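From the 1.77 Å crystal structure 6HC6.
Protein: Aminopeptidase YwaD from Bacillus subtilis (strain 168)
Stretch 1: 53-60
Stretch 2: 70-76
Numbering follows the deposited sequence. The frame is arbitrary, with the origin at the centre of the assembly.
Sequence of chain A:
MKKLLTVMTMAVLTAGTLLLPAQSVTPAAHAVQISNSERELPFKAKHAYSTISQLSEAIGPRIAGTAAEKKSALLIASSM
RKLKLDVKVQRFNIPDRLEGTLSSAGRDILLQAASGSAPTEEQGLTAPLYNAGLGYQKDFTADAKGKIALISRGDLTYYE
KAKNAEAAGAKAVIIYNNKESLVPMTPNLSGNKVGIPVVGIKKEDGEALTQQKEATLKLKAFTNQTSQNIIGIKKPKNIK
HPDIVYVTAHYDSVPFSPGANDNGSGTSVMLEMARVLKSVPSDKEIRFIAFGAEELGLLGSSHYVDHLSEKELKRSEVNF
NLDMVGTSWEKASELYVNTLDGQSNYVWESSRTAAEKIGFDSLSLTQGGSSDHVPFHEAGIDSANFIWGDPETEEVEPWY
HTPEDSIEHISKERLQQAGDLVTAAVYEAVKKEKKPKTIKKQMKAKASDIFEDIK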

# COMPACT_ATOMS: atom_id res chain seq x y z
N SER A 53 -12.27 12.55 -3.11
CA SER A 53 -11.90 13.95 -3.28
C SER A 53 -11.35 14.53 -1.98
O SER A 53 -10.35 15.26 -1.99
CB SER A 53 -13.10 14.77 -3.74
OG SER A 53 -12.76 16.14 -3.86
N GLN A 54 -12.01 14.25 -0.86
CA GLN A 54 -11.52 14.73 0.42
C GLN A 54 -10.11 14.22 0.69
O GLN A 54 -9.24 14.97 1.15
CB GLN A 54 -12.46 14.29 1.54
CG GLN A 54 -13.82 14.94 1.50
CD GLN A 54 -14.66 14.56 2.71
OE1 GLN A 54 -14.95 13.39 2.93
NE2 GLN A 54 -15.05 15.55 3.50
N LEU A 55 -9.86 12.94 0.40
CA LEU A 55 -8.57 12.35 0.73
C LEU A 55 -7.48 12.76 -0.26
O LEU A 55 -6.37 13.08 0.15
CB LEU A 55 -8.67 10.83 0.78
CG LEU A 55 -9.50 10.22 1.91
CD1 LEU A 55 -9.81 8.76 1.62
CD2 LEU A 55 -8.80 10.37 3.27
N SER A 56 -7.78 12.73 -1.56
CA SER A 56 -6.74 12.89 -2.56
C SER A 56 -6.62 14.31 -3.10
O SER A 56 -5.57 14.65 -3.66
CB SER A 56 -6.97 11.94 -3.74
OG SER A 56 -8.10 12.35 -4.48
N GLU A 57 -7.66 15.13 -2.97
CA GLU A 57 -7.63 16.52 -3.41
C GLU A 57 -7.53 17.50 -2.25
O GLU A 57 -6.64 18.36 -2.23
CB GLU A 57 -8.89 16.84 -4.23
CG GLU A 57 -9.08 16.00 -5.47
CD GLU A 57 -10.13 16.59 -6.38
OE1 GLU A 57 -9.76 17.09 -7.47
OE2 GLU A 57 -11.33 16.58 -6.00
N ALA A 58 -8.45 17.42 -1.29
CA ALA A 58 -8.41 18.36 -0.17
C ALA A 58 -7.19 18.11 0.71
O ALA A 58 -6.62 19.05 1.26
CB ALA A 58 -9.69 18.27 0.65
N ILE A 59 -6.77 16.85 0.83
CA ILE A 59 -5.60 16.53 1.64
C ILE A 59 -4.40 16.28 0.73
O ILE A 59 -3.38 16.95 0.86
CB ILE A 59 -5.90 15.32 2.54
CG1 ILE A 59 -6.96 15.72 3.57
CG2 ILE A 59 -4.64 14.83 3.22
CD1 ILE A 59 -7.41 14.60 4.48
N GLY A 60 -4.53 15.35 -0.22
CA GLY A 60 -3.46 15.10 -1.16
C GLY A 60 -2.72 13.82 -0.84
O GLY A 60 -3.28 12.90 -0.25
N LYS A 70 -2.17 11.85 9.21
CA LYS A 70 -2.87 12.07 10.47
C LYS A 70 -4.17 12.84 10.25
O LYS A 70 -5.21 12.51 10.84
CB LYS A 70 -1.95 12.78 11.46
CG LYS A 70 -1.07 11.75 12.21
CD LYS A 70 0.34 12.20 12.49
CE LYS A 70 1.27 11.00 12.74
NZ LYS A 70 0.82 10.10 13.86
N LYS A 71 -4.15 13.85 9.37
CA LYS A 71 -5.37 14.57 9.01
C LYS A 71 -6.40 13.61 8.43
O LYS A 71 -7.60 13.69 8.74
CB LYS A 71 -5.04 15.68 8.01
CG LYS A 71 -6.10 16.75 7.86
CD LYS A 71 -5.44 18.09 7.53
CE LYS A 71 -6.48 19.18 7.31
NZ LYS A 71 -7.08 19.10 5.95
N SER A 72 -5.95 12.69 7.57
CA SER A 72 -6.85 11.71 6.98
C SER A 72 -7.46 10.80 8.03
O SER A 72 -8.64 10.44 7.95
CB SER A 72 -6.11 10.87 5.94
OG SER A 72 -5.53 11.70 4.96
N ALA A 73 -6.67 10.41 9.04
CA ALA A 73 -7.19 9.57 10.11
C ALA A 73 -8.31 10.29 10.86
O ALA A 73 -9.33 9.68 11.20
CB ALA A 73 -6.07 9.17 11.06
N LEU A 74 -8.12 11.58 11.14
CA LEU A 74 -9.18 12.36 11.78
C LEU A 74 -10.44 12.38 10.92
O LEU A 74 -11.55 12.28 11.44
CB LEU A 74 -8.69 13.79 12.02
CG LEU A 74 -7.51 14.01 12.96
CD1 LEU A 74 -7.26 15.52 13.16
CD2 LEU A 74 -7.76 13.33 14.29
N LEU A 75 -10.28 12.52 9.61
CA LEU A 75 -11.45 12.56 8.73
C LEU A 75 -12.17 11.22 8.73
O LEU A 75 -13.40 11.17 8.78
CB LEU A 75 -11.02 12.95 7.32
CG LEU A 75 -12.01 12.66 6.20
CD1 LEU A 75 -13.18 13.63 6.28
CD2 LEU A 75 -11.30 12.79 4.87
N ILE A 76 -11.41 10.12 8.67
CA ILE A 76 -12.02 8.80 8.62
C ILE A 76 -12.71 8.48 9.93
O ILE A 76 -13.83 7.96 9.94
CB ILE A 76 -10.96 7.74 8.27
CG1 ILE A 76 -10.44 7.98 6.86
CG2 ILE A 76 -11.52 6.33 8.41
CD1 ILE A 76 -9.06 7.38 6.63

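Two helical segments of one chain pack side by side through a small, mainly apolar contact, with no hydrogen bond between them. The helices of 53-59 and 70-76 run in roughly opposite directions, at 145°, and their axes approach to 10.7 Å; the backbones come nearest at Leu 55 and Ser 72, whose CA atoms lie 6.5 Å apart. Together the two surfaces bury 338 Å². Leu 75 is central: its CD2 lies 3.8 Å from Leu 55 CD2 and 4.3 Å from Ile 59 CD1, van der Waals contacts that shield methyl groups from water. Leu 75 CD1 sits 3.8 Å from Gln 54 OE1, a contact without a hydrogen bond. The small side chain of Ser 72 points toward the first helix, and its CB meets Leu 55 CD2 at 3.8 Å. Ile 59 CD1 comes within 3.5 Å of Ser 72 OG, but a methyl neither donates nor accepts a hydrogen bond; that hydroxyl is hydrogen-bonded to a residue flanking one of the stretches. From the exposed Lys 71, NZ approaches Ile 59 CG1 at 4.1 Å, again only packing. Within the first helix, a wider pi-type turn spans 54-59, closed by a weak hydrogen bond from Ile 59 N to Gln 54 O (3.1 Å); Gly 60 N, just past the helix, donates to Leu 55 O at 2.9 Å. Gly 60 then leaves the helix with positive phi, where a CB would jam against the preceding carbonyl oxygen.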